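Local coordinates for signal recognition particle 54 kDa protein (Aeropyrum pernix, PDB 7EPK) that serves as the 54 kDa subunit of the signal recognition particle, joining a helical bundle, a P-loop nucleotide-binding domain and a signal-peptide-binding domain, at residues 116-119 with 120-124; 159-162 with 163-166; 192-195 with 196-200; 216-219 with 220-223; 224-227 with 228-232. All coordinates share one frame; numbering follows the deposited sequence.

Contact 1. Residues 116-119 with 120-124; sequences LAYY and YVRRG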
loop_
_atom_site.group_PDB
_atom_site.type_symbol
_atom_site.label_atom_id
_atom_site.label_comp_id
_atom_site.label_asym_id
_atom_site.label_seq_id
_atom_site.Cartn_x
_atom_site.Cartn_y
_atom_site.Cartn_z
ATOM N N LEU A 116 6.841 16.111 -11.973
ATOM C CA LEU A 116 7.732 15.433 -10.998
ATOM C C LEU A 116 8.505 16.475 -10.190
ATOM O O LEU A 116 8.645 16.265 -8.989
ATOM C CB LEU A 116 8.679 14.485 -11.738
ATOM C CG LEU A 116 9.435 13.502 -10.850
ATOM C CD1 LEU A 116 8.478 12.557 -10.141
ATOM C CD2 LEU A 116 10.432 12.710 -11.673
ATOM N N ALA A 117 8.972 17.556 -10.828
ATOM C CA ALA A 117 9.692 18.676 -10.168
ATOM C C ALA A 117 8.784 19.322 -9.111
ATOM O O ALA A 117 9.179 19.380 -7.913
ATOM C CB ALA A 117 10.148 19.677 -11.191
ATOM N N TYR A 118 7.595 19.770 -9.524
ATOM C CA TYR A 118 6.590 20.354 -8.601
ATOM C C TYR A 118 6.465 19.466 -7.368
ATOM O O TYR A 118 6.664 19.939 -6.237
ATOM C CB TYR A 118 5.199 20.451 -9.224
ATOM C CG TYR A 118 4.138 20.879 -8.239
ATOM C CD1 TYR A 118 4.306 22.023 -7.473
ATOM C CD2 TYR A 118 2.967 20.154 -8.073
ATOM C CE1 TYR A 118 3.349 22.430 -6.560
ATOM C CE2 TYR A 118 1.995 20.556 -7.170
ATOM C CZ TYR A 118 2.190 21.694 -6.405
ATOM O OH TYR A 118 1.264 22.114 -5.495
ATOM N N TYR A 119 6.132 18.203 -7.620
ATOM C CA TYR A 119 5.776 17.207 -6.588
ATOM C C TYR A 119 6.826 17.240 -5.481
ATOM O O TYR A 119 6.464 17.249 -4.280
ATOM C CB TYR A 119 5.640 15.819 -7.217
ATOM C CG TYR A 119 5.394 14.743 -6.200
ATOM C CD1 TYR A 119 4.139 14.566 -5.649
ATOM C CD2 TYR A 119 6.430 13.966 -5.738
ATOM C CE1 TYR A 119 3.909 13.608 -4.678
ATOM C CE2 TYR A 119 6.221 13.006 -4.764
ATOM C CZ TYR A 119 4.958 12.825 -4.232
ATOM O OH TYR A 119 4.759 11.870 -3.285
ATOM N N TYR A 120 8.097 17.256 -5.860
ATOM C CA TYR A 120 9.212 17.183 -4.881
ATOM C C TYR A 120 9.446 18.561 -4.253
ATOM O O TYR A 120 9.886 18.604 -3.067
ATOM C CB TYR A 120 10.472 16.615 -5.532
ATOM C CG TYR A 120 10.465 15.115 -5.670
ATOM C CD1 TYR A 120 10.594 14.290 -4.564
ATOM C CD2 TYR A 120 10.337 14.521 -6.912
ATOM C CE1 TYR A 120 10.601 12.914 -4.693
ATOM C CE2 TYR A 120 10.347 13.147 -7.059
ATOM C CZ TYR A 120 10.475 12.339 -5.946
ATOM O OH TYR A 120 10.491 10.986 -6.107
ATOM N N VAL A 121 9.177 19.639 -5.006
ATOM C CA VAL A 121 9.313 21.033 -4.481
ATOM C C VAL A 121 8.370 21.163 -3.275
ATOM O O VAL A 121 8.892 21.434 -2.160
ATOM C CB VAL A 121 9.069 22.112 -5.557
ATOM C CG1 VAL A 121 9.035 23.505 -4.947
ATOM C CG2 VAL A 121 10.115 22.052 -6.661
ATOM N N ARG A 122 7.073 20.883 -3.478
ATOM C CA ARG A 122 6.000 20.948 -2.444
ATOM C C ARG A 122 6.374 20.110 -1.207
ATOM O O ARG A 122 6.052 20.555 -0.092
ATOM C CB ARG A 122 4.655 20.509 -3.026
ATOM C CG ARG A 122 3.499 20.568 -2.032
ATOM C CD ARG A 122 2.307 19.725 -2.461
ATOM N NE ARG A 122 2.682 18.337 -2.743
ATOM C CZ ARG A 122 1.996 17.477 -3.502
ATOM N NH1 ARG A 122 0.859 17.828 -4.085
ATOM N NH2 ARG A 122 2.467 16.252 -3.674
ATOM N N ARG A 123 7.046 18.965 -1.372
ATOM C CA ARG A 123 7.533 18.126 -0.241
ATOM C C ARG A 123 8.819 18.708 0.355
ATOM O O ARG A 123 9.518 17.954 1.090
ATOM C CB ARG A 123 7.812 16.693 -0.701
ATOM C CG ARG A 123 6.597 15.961 -1.243
ATOM C CD ARG A 123 6.981 14.521 -1.498
ATOM N NE ARG A 123 7.356 13.812 -0.289
ATOM C CZ ARG A 123 6.485 13.276 0.554
ATOM N NH1 ARG A 123 5.187 13.396 0.330
ATOM N NH2 ARG A 123 6.906 12.622 1.620
ATOM N N GLY A 124 9.150 19.958 0.006
ATOM C CA GLY A 124 10.227 20.752 0.630
ATOM C C GLY A 124 11.608 20.370 0.130
ATOM O O GLY A 124 12.589 20.552 0.874
#
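Tyr119 and Tyr120 meet as a T-shaped pair on the last turn of helix 109-122, which a Schellman motif then ends at Gly124. The edge of Tyr119 is turned to the face of Tyr120: the centroids are 5.3 Å apart, the planes stand at 82°, and CD2 of Tyr119 lies over the centre of the Tyr120 ring. Different first torsions set the rings at this angle: Tyr119 CG lies opposite its N (chi1 175°), whereas Tyr120 CG lies beside its own N. On another side, Tyr120 runs next to Leu116 and points the same way, with Leu116 CG at the ring edge and CD1 3.7 Å from CE2 of Tyr120; the Tyr120 hydroxyl reaches on to hydrogen-bond Val90 O. The helix backbone beneath is bonded in the usual way, notably Arg122 N to Tyr118 O at 2.9 Å. Tyr120 packs on strands 127-131 and 180-184, and Phe268 of strand 265-270 makes a further edge-to-face pair with Tyr119. Arg123, salt-bridged to Asp91, lies alongside Tyr119, its guanidinium 19° from the ring plane. Its methylene does the touching, Arg123 CD standing 3.7 Å from Tyr119 CE2.

Contact 2. Residues 159-162 with 163-166; sequences EGDP and AEIA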
loop_
_atom_site.group_PDB
_atom_site.type_symbol
_atom_site.label_atom_id
_atom_site.label_comp_id
_atom_site.label_asym_id
_atom_site.label_seq_id
_atom_site.Cartn_x
_atom_site.Cartn_y
_atom_site.Cartn_z
ATOM N N GLU A 159 21.674 23.213 -28.140
ATOM C CA GLU A 159 22.694 22.751 -29.128
ATOM C C GLU A 159 23.884 22.199 -28.353
ATOM O O GLU A 159 24.192 22.798 -27.320
ATOM C CB GLU A 159 23.181 23.909 -30.013
ATOM C CG GLU A 159 23.803 25.092 -29.249
ATOM C CD GLU A 159 25.311 25.057 -28.998
ATOM O OE1 GLU A 159 26.054 24.613 -29.896
ATOM O OE2 GLU A 159 25.758 25.485 -27.906
ATOM N N GLY A 160 24.511 21.121 -28.832
ATOM C CA GLY A 160 25.769 20.568 -28.284
ATOM C C GLY A 160 25.726 19.062 -28.134
ATOM O O GLY A 160 24.687 18.461 -28.505
ATOM N N ASP A 161 26.824 18.477 -27.640
ATOM C CA ASP A 161 26.882 17.067 -27.152
ATOM C C ASP A 161 25.881 16.923 -25.996
ATOM O O ASP A 161 26.062 17.499 -24.920
ATOM C CB ASP A 161 28.305 16.656 -26.740
ATOM C CG ASP A 161 28.445 15.253 -26.163
ATOM O OD1 ASP A 161 27.573 14.385 -26.450
ATOM O OD2 ASP A 161 29.431 15.039 -25.422
ATOM N N PRO A 162 24.789 16.147 -26.172
ATOM C CA PRO A 162 23.779 16.014 -25.118
ATOM C C PRO A 162 24.349 15.546 -23.767
ATOM O O PRO A 162 23.905 16.034 -22.748
ATOM C CB PRO A 162 22.788 15.007 -25.720
ATOM C CG PRO A 162 22.979 15.152 -27.210
ATOM C CD PRO A 162 24.468 15.360 -27.367
ATOM N N ALA A 163 25.341 14.655 -23.784
ATOM C CA ALA A 163 26.016 14.141 -22.572
ATOM C C ALA A 163 26.664 15.302 -21.820
ATOM O O ALA A 163 26.511 15.358 -20.583
ATOM C CB ALA A 163 27.033 13.096 -22.927
ATOM N N GLU A 164 27.351 16.197 -22.536
ATOM C CA GLU A 164 28.089 17.325 -21.907
ATOM C C GLU A 164 27.073 18.380 -21.459
ATOM O O GLU A 164 27.309 19.050 -20.447
ATOM C CB GLU A 164 29.148 17.891 -22.857
ATOM C CG GLU A 164 30.333 16.963 -23.052
ATOM C CD GLU A 164 31.294 16.897 -21.874
ATOM O OE1 GLU A 164 31.816 17.976 -21.479
ATOM O OE2 GLU A 164 31.522 15.768 -21.350
ATOM N N ILE A 165 25.964 18.513 -22.168
ATOM C CA ILE A 165 24.888 19.466 -21.769
ATOM C C ILE A 165 24.339 18.999 -20.424
ATOM O O ILE A 165 24.116 19.834 -19.517
ATOM C CB ILE A 165 23.776 19.547 -22.824
ATOM C CG1 ILE A 165 24.323 20.098 -24.145
ATOM C CG2 ILE A 165 22.622 20.363 -22.275
ATOM C CD1 ILE A 165 23.391 19.951 -25.328
ATOM N N ALA A 166 24.125 17.692 -20.327
ATOM C CA ALA A 166 23.545 17.037 -19.144
ATOM C C ALA A 166 24.565 17.128 -17.994
ATOM O O ALA A 166 24.191 17.562 -16.902
ATOM C CB ALA A 166 23.143 15.630 -19.534
#
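Asp161 O accepts from Ile165 N at 2.9 Å, and Pro162 O from Ala166 N at 2.9 Å; these two bonds start the regular i to i+4 pattern of helix 162-175. Asp161 sits at the N-cap, and its side chain adds a weak capping bond, Ala163 N to OD1 at 3.5 Å. The carboxylate gets there because CG is anti to the backbone N (chi1 177°), which swings it over the first turn. The negative group beside the first-turn amides would be expected to suit the positive end of the helix dipole. Its other oxygen, OD2, lies 3.2 Å from Glu164 CG. The two carboxylates are within 18° of parallel, yet OD2 of Asp161 and OE2 of Glu164 stay 4.6 Å apart; Glu164 is turned to salt bridges with Lys207 and Arg167, which probably ease the like charges.

Apolar packing lies next to this cap. Ile165 reaches back along the incoming loop, its CD1 3.6 Å from Glu159 O. Pro162 begins the helix, where no backbone N-H is needed. Farther out, Pro162, Ala163 and Ala166 pack on helix 194-208, while Ile165 turns to Thr134 and Glu157 in the loops near strands 127-131 and 153-156.

Contact 3. Residues 192-195 with 196-200; sequences GEEA and RLLDE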
loop_
_atom_site.group_PDB
_atom_site.type_symbol
_atom_site.label_atom_id
_atom_site.label_comp_id
_atom_site.label_asym_id
_atom_site.label_seq_id
_atom_site.Cartn_x
_atom_site.Cartn_y
_atom_site.Cartn_z
ATOM N N GLY A 192 14.128 9.296 -36.984
ATOM C CA GLY A 192 13.611 8.178 -36.171
ATOM C C GLY A 192 14.573 7.002 -36.134
ATOM O O GLY A 192 14.099 5.847 -36.145
ATOM N N GLU A 193 15.879 7.281 -36.098
ATOM C CA GLU A 193 16.950 6.283 -35.846
ATOM C C GLU A 193 17.004 6.053 -34.326
ATOM O O GLU A 193 17.825 6.710 -33.637
ATOM C CB GLU A 193 18.266 6.769 -36.465
ATOM C CG GLU A 193 19.472 5.899 -36.138
ATOM C CD GLU A 193 19.588 4.599 -36.917
ATOM O OE1 GLU A 193 19.562 3.510 -36.286
ATOM O OE2 GLU A 193 19.740 4.681 -38.153
ATOM N N GLU A 194 16.148 5.149 -33.832
ATOM C CA GLU A 194 15.928 4.832 -32.392
ATOM C C GLU A 194 17.221 4.318 -31.744
ATOM O O GLU A 194 17.299 4.372 -30.511
ATOM C CB GLU A 194 14.800 3.802 -32.249
ATOM C CG GLU A 194 14.249 3.650 -30.838
ATOM C CD GLU A 194 14.295 2.236 -30.278
ATOM O OE1 GLU A 194 15.311 1.526 -30.502
ATOM O OE2 GLU A 194 13.325 1.849 -29.607
ATOM N N ALA A 195 18.188 3.832 -32.525
ATOM C CA ALA A 195 19.404 3.156 -32.019
ATOM C C ALA A 195 20.487 4.196 -31.790
ATOM O O ALA A 195 21.511 3.844 -31.176
ATOM C CB ALA A 195 19.880 2.093 -32.975
ATOM N N ARG A 196 20.294 5.414 -32.297
ATOM C CA ARG A 196 21.201 6.543 -31.963
ATOM C C ARG A 196 20.689 7.150 -30.648
ATOM O O ARG A 196 21.516 7.438 -29.757
ATOM C CB ARG A 196 21.315 7.534 -33.126
ATOM C CG ARG A 196 22.714 7.622 -33.726
ATOM C CD ARG A 196 23.033 6.462 -34.660
ATOM N NE ARG A 196 23.951 6.632 -35.800
ATOM C CZ ARG A 196 24.162 7.733 -36.545
ATOM N NH1 ARG A 196 23.547 8.885 -36.318
ATOM N NH2 ARG A 196 25.014 7.664 -37.554
ATOM N N LEU A 197 19.365 7.259 -30.515
ATOM C CA LEU A 197 18.650 7.643 -29.261
ATOM C C LEU A 197 19.134 6.781 -28.081
ATOM O O LEU A 197 19.470 7.355 -27.034
ATOM C CB LEU A 197 17.139 7.488 -29.479
ATOM C CG LEU A 197 16.248 8.088 -28.400
ATOM C CD1 LEU A 197 16.385 9.597 -28.358
ATOM C CD2 LEU A 197 14.796 7.709 -28.614
ATOM N N LEU A 198 19.178 5.456 -28.244
ATOM C CA LEU A 198 19.647 4.517 -27.190
ATOM C C LEU A 198 21.092 4.854 -26.840
ATOM O O LEU A 198 21.399 4.968 -25.637
ATOM C CB LEU A 198 19.508 3.060 -27.654
ATOM C CG LEU A 198 18.251 2.321 -27.178
ATOM C CD1 LEU A 198 17.041 3.246 -27.083
ATOM C CD2 LEU A 198 17.941 1.143 -28.094
ATOM N N ASP A 199 21.940 5.039 -27.847
ATOM C CA ASP A 199 23.380 5.334 -27.622
ATOM C C ASP A 199 23.494 6.715 -26.953
ATOM O O ASP A 199 24.478 6.952 -26.208
ATOM C CB ASP A 199 24.179 5.170 -28.922
ATOM C CG ASP A 199 24.405 3.718 -29.332
ATOM O OD1 ASP A 199 23.536 2.868 -29.021
ATOM O OD2 ASP A 199 25.455 3.440 -29.951
ATOM N N GLU A 200 22.514 7.596 -27.169
ATOM C CA GLU A 200 22.527 8.956 -26.570
ATOM C C GLU A 200 22.244 8.865 -25.056
ATOM O O GLU A 200 23.000 9.514 -24.258
ATOM C CB GLU A 200 21.541 9.858 -27.308
ATOM C CG GLU A 200 21.701 11.321 -26.932
ATOM C CD GLU A 200 21.049 12.290 -27.895
ATOM O OE1 GLU A 200 19.866 12.619 -27.680
ATOM O OE2 GLU A 200 21.741 12.721 -28.845
#
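Glu193 and Arg196 meet at the first turn of helix 194-208, where Glu193 takes the N-cap position. The backbone hydrogen bonds come first. Arg196 N donates to Glu193 O at 3.1 Å, an i to i+3 bond that reaches the oxygen from above its carbonyl plane, 52° out of it. At the next acceptor, Leu198 N donates to Glu194 O at 3.1 Å in the i to i+4 manner, tilted 30° from the carbonyl plane. Glu193 is itself the centre of an inverse gamma turn, closed by a weak bond from Glu194 N to Gly192 O, which bends the chain into the helix.

Charged groups form a second class. Glu193 and Arg196 have opposite charges, but proximity does not amount to pairing here: Glu193 OE2 and Arg196 NE are 5.2 Å apart, and what touches is aliphatic, Glu193 CG lying 3.9 Å from Arg196 CB. Glu194, by contrast, sends its OE2 to a salt bridge with Arg231.

Van der Waals contacts of leucine carbons with glutamate oxygens complete the set. Leu198 passes across the Glu194 side chain with its CD2 3.6 Å from Glu194 OE1, while Leu197 CB rests 3.3 Å from Glu194 O. Glu194 has CG anti to its backbone N (chi1 -166°), laying the carboxylate toward the following turn and Leu198.

Leu198 faces helix 225-235, against Phe232 and Ser235, whereas Leu197 packs on His189 in the loop after strand 180-184, and Glu200 hydrogen-bonds His135.

Contact 4. Residues 216-219 with 220-223; sequences VIDA and SIGQ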
loop_
_atom_site.group_PDB
_atom_site.type_symbol
_atom_site.label_atom_id
_atom_site.label_comp_id
_atom_site.label_asym_id
_atom_site.label_seq_id
_atom_site.Cartn_x
_atom_site.Cartn_y
_atom_site.Cartn_z
ATOM N N VAL A 216 9.486 6.647 -18.882
ATOM C CA VAL A 216 8.170 7.330 -18.947
ATOM C C VAL A 216 7.411 6.736 -20.130
ATOM O O VAL A 216 7.950 6.749 -21.250
ATOM C CB VAL A 216 8.341 8.851 -19.041
ATOM C CG1 VAL A 216 7.027 9.531 -19.339
ATOM C CG2 VAL A 216 8.954 9.408 -17.769
ATOM N N ILE A 217 6.242 6.156 -19.852
ATOM C CA ILE A 217 5.396 5.418 -20.836
ATOM C C ILE A 217 3.978 5.950 -20.714
ATOM O O ILE A 217 3.572 6.362 -19.582
ATOM C CB ILE A 217 5.434 3.891 -20.638
ATOM C CG1 ILE A 217 4.960 3.468 -19.245
ATOM C CG2 ILE A 217 6.819 3.345 -20.943
ATOM C CD1 ILE A 217 5.047 1.970 -18.973
ATOM N N ASP A 218 3.280 5.957 -21.849
ATOM C CA ASP A 218 1.841 6.306 -21.926
ATOM C C ASP A 218 1.022 5.025 -21.655
ATOM O O ASP A 218 1.514 3.901 -21.948
ATOM C CB ASP A 218 1.588 7.090 -23.226
ATOM C CG ASP A 218 0.726 6.443 -24.304
ATOM O OD1 ASP A 218 1.187 5.465 -24.948
ATOM O OD2 ASP A 218 -0.398 6.959 -24.524
ATOM N N ALA A 219 -0.173 5.167 -21.075
ATOM C CA ALA A 219 -1.176 4.081 -20.929
ATOM C C ALA A 219 -1.853 3.797 -22.279
ATOM O O ALA A 219 -3.087 3.959 -22.356
ATOM C CB ALA A 219 -2.199 4.479 -19.890
ATOM N N SER A 220 -1.092 3.438 -23.321
ATOM C CA SER A 220 -1.639 3.157 -24.678
ATOM C C SER A 220 -0.747 2.170 -25.421
ATOM O O SER A 220 -0.820 2.154 -26.651
ATOM C CB SER A 220 -1.833 4.421 -25.496
ATOM O OG SER A 220 -2.615 5.379 -24.790
ATOM N N ILE A 221 0.042 1.366 -24.706
ATOM C CA ILE A 221 0.891 0.303 -25.325
ATOM C C ILE A 221 0.768 -0.978 -24.481
ATOM O O ILE A 221 1.772 -1.491 -23.966
ATOM C CB ILE A 221 2.339 0.800 -25.583
ATOM C CG1 ILE A 221 3.280 0.785 -24.365
ATOM C CG2 ILE A 221 2.303 2.174 -26.255
ATOM C CD1 ILE A 221 2.857 1.646 -23.203
ATOM N N GLY A 222 -0.447 -1.511 -24.394
ATOM C CA GLY A 222 -0.727 -2.744 -23.643
ATOM C C GLY A 222 0.224 -3.833 -24.079
ATOM O O GLY A 222 0.977 -4.342 -23.225
ATOM N N GLN A 223 0.232 -4.111 -25.385
ATOM C CA GLN A 223 0.931 -5.278 -25.995
ATOM C C GLN A 223 2.373 -4.877 -26.359
ATOM O O GLN A 223 3.257 -5.762 -26.346
ATOM C CB GLN A 223 0.115 -5.823 -27.180
ATOM C CG GLN A 223 -0.201 -7.316 -27.089
ATOM C CD GLN A 223 -1.045 -7.690 -25.887
ATOM O OE1 GLN A 223 -1.855 -6.906 -25.398
ATOM N NE2 GLN A 223 -0.856 -8.898 -25.380
#
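Asp218 and Ser220 close the C-terminal end of strand 212-218 through a side chain that can be followed outward. CB of Asp218 leads to CG, which stands 3.5 Å from Ser220 CB. The carboxylate then divides its contacts. OD1 lies 3.2 Å from Ser220 CB and also has Ile221 CG2 beside it at 3.7 Å. OD2 receives the hydroxyl of Ser220, the hydrogen bond from OG being 2.7 Å long; it arrives from above the carboxylate plane, 40° out of it, rather than within that plane. On the serine, OG is anti to the carbonyl carbon and beside the backbone N (chi1 -53°), which sets the hydroxyl back toward the aspartate.

The backbone makes the bend that this side chain spans. Ala219 is the centre of an inverse gamma turn, in which Ser220 N makes a weak bond to Asp218 O at 3.0 Å. The run from Asp218 to Gln223 lies at the point where a central parallel strand of the P-loop NTPase fold leaves the sheet for helix 225-235. The Asp218 side chain comes to about 7 Å from the bound guanosine-5'-diphosphate.

The Ile221 side chain turns back toward the strand. Its CG1 lies between backbone N and carbonyl carbon, the more hindered choice, and this carries CD1 to within 4.3 Å of Ile217 CB. Ile217 packs against Ile241 and Val243 of strand 240-244, and its carbonyl O is hydrogen-bonded by OG1 of Thr244.

Contact 5. Residues 224-227 with 228-232; sequences KAMG and LAERF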
loop_
_atom_site.group_PDB
_atom_site.type_symbol
_atom_site.label_atom_id
_atom_site.label_comp_id
_atom_site.label_asym_id
_atom_site.label_seq_id
_atom_site.Cartn_x
_atom_site.Cartn_y
_atom_site.Cartn_z
ATOM N N LYS A 224 2.617 -3.588 -26.616
ATOM C CA LYS A 224 3.929 -3.075 -27.099
ATOM C C LYS A 224 4.799 -2.620 -25.914
ATOM O O LYS A 224 5.947 -2.162 -26.157
ATOM C CB LYS A 224 3.756 -1.953 -28.131
ATOM C CG LYS A 224 2.333 -1.518 -28.461
ATOM C CD LYS A 224 2.263 -0.498 -29.577
ATOM C CE LYS A 224 3.233 0.652 -29.393
ATOM N NZ LYS A 224 3.462 1.390 -30.658
ATOM N N ALA A 225 4.304 -2.779 -24.681
ATOM C CA ALA A 225 4.995 -2.352 -23.442
ATOM C C ALA A 225 6.153 -3.298 -23.127
ATOM O O ALA A 225 7.103 -2.852 -22.455
ATOM C CB ALA A 225 4.023 -2.293 -22.292
ATOM N N MET A 226 6.062 -4.557 -23.567
ATOM C CA MET A 226 7.122 -5.583 -23.362
ATOM C C MET A 226 8.418 -5.116 -24.033
ATOM O O MET A 226 9.464 -5.043 -23.339
ATOM C CB MET A 226 6.722 -6.946 -23.943
ATOM C CG MET A 226 6.454 -8.022 -22.891
ATOM S SD MET A 226 7.420 -9.540 -23.188
ATOM C CE MET A 226 6.754 -10.052 -24.774
ATOM N N GLY A 227 8.338 -4.808 -25.334
ATOM C CA GLY A 227 9.502 -4.519 -26.196
ATOM C C GLY A 227 10.189 -3.226 -25.803
ATOM O O GLY A 227 11.397 -3.261 -25.486
ATOM N N LEU A 228 9.435 -2.126 -25.837
ATOM C CA LEU A 228 9.858 -0.756 -25.426
ATOM C C LEU A 228 10.758 -0.839 -24.175
ATOM O O LEU A 228 11.902 -0.325 -24.215
ATOM C CB LEU A 228 8.574 0.060 -25.209
ATOM C CG LEU A 228 8.723 1.473 -24.653
ATOM C CD1 LEU A 228 9.852 2.211 -25.326
ATOM C CD2 LEU A 228 7.433 2.255 -24.832
ATOM N N ALA A 229 10.294 -1.543 -23.139
ATOM C CA ALA A 229 10.994 -1.716 -21.844
ATOM C C ALA A 229 12.333 -2.420 -22.060
ATOM O O ALA A 229 13.310 -1.916 -21.522
ATOM C CB ALA A 229 10.124 -2.459 -20.854
ATOM N N GLU A 230 12.372 -3.521 -22.826
ATOM C CA GLU A 230 13.617 -4.304 -23.120
ATOM C C GLU A 230 14.645 -3.368 -23.775
ATOM O O GLU A 230 15.804 -3.300 -23.336
ATOM C CB GLU A 230 13.330 -5.506 -24.035
ATOM C CG GLU A 230 12.359 -6.555 -23.472
ATOM C CD GLU A 230 11.729 -7.564 -24.450
ATOM O OE1 GLU A 230 11.113 -8.539 -23.966
ATOM O OE2 GLU A 230 11.834 -7.387 -25.698
ATOM N N ARG A 231 14.227 -2.644 -24.800
ATOM C CA ARG A 231 15.135 -1.744 -25.545
ATOM C C ARG A 231 15.770 -0.736 -24.584
ATOM O O ARG A 231 17.012 -0.616 -24.575
ATOM C CB ARG A 231 14.380 -1.021 -26.658
ATOM C CG ARG A 231 14.616 -1.625 -28.032
ATOM C CD ARG A 231 13.316 -2.050 -28.663
ATOM N NE ARG A 231 12.348 -0.961 -28.693
ATOM C CZ ARG A 231 11.060 -1.130 -28.957
ATOM N NH1 ARG A 231 10.602 -2.343 -29.227
ATOM N NH2 ARG A 231 10.234 -0.095 -28.952
ATOM N N PHE A 232 14.950 -0.009 -23.828
ATOM C CA PHE A 232 15.431 1.096 -22.963
ATOM C C PHE A 232 16.220 0.523 -21.785
ATOM O O PHE A 232 17.216 1.139 -21.367
ATOM C CB PHE A 232 14.270 2.000 -22.558
ATOM C CG PHE A 232 14.007 3.085 -23.569
ATOM C CD1 PHE A 232 14.881 4.155 -23.694
ATOM C CD2 PHE A 232 12.912 3.018 -24.414
ATOM C CE1 PHE A 232 14.644 5.151 -24.628
ATOM C CE2 PHE A 232 12.666 4.020 -25.340
ATOM C CZ PHE A 232 13.532 5.087 -25.442
#
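Gly227 and Arg231 pack tightly at this turn of helix 225-235, although Arg231 is exposed. Arg231 N donates to Gly227 O at 3.0 Å, nearly in line with the carbonyl (C=O...N angle 166°). The guanidinium then folds back over the same residue: one face covers Gly227 C, which lies 3.5 Å above the plane and toward its rim, and NH1 is 3.6 Å from that carbon. Bends at chi2 and chi3 curl the chain this way. With no side chain on Gly227, the flat group lies directly on the backbone, while its NE is salt-bridged to Glu194.

The buried side holds Leu228, with CB 3.6 Å from Lys224 O, and Ala229, whose CB is 3.4 Å from Ala225 O. By contrast, Met226 and Glu230 share a looser, exposed edge, although both also touch Val261 of helix 255-262. They run side by side, yet Met226 SD and Glu230 OE1 approach only to 3.9 Å, and the backbone bond Glu230 N to Met226 O is weak at 3.3 Å.

Leu228 meets Ile217 on one flank, and Ala229 meets helix 255-262, as expected for the helix of a beta-alpha-beta crossover between parallel strands 212-218 and 240-244 in the P-loop NTPase fold.

All five contacts are local, lie in the GTPase domain and follow one another in series, so none nests in or crosses another. From the N terminus, contact 1 ends helix 109-122, contact 2 starts helix 162-175, contact 3 starts helix 194-208, contact 4 turns the chain off strand 212-218, and contact 5 starts helix 225-235 directly after it. Contact 1 stands apart, touching none of the others. The rest form a chain of touches: contacts 2 and 3 through Pro162 and Glu200, contacts 3 and 5 through Glu194 with Arg231 and Leu198 with Phe232, contacts 4 and 5 through Ile217 and Leu228. Three helices and a central strand are thereby tied together.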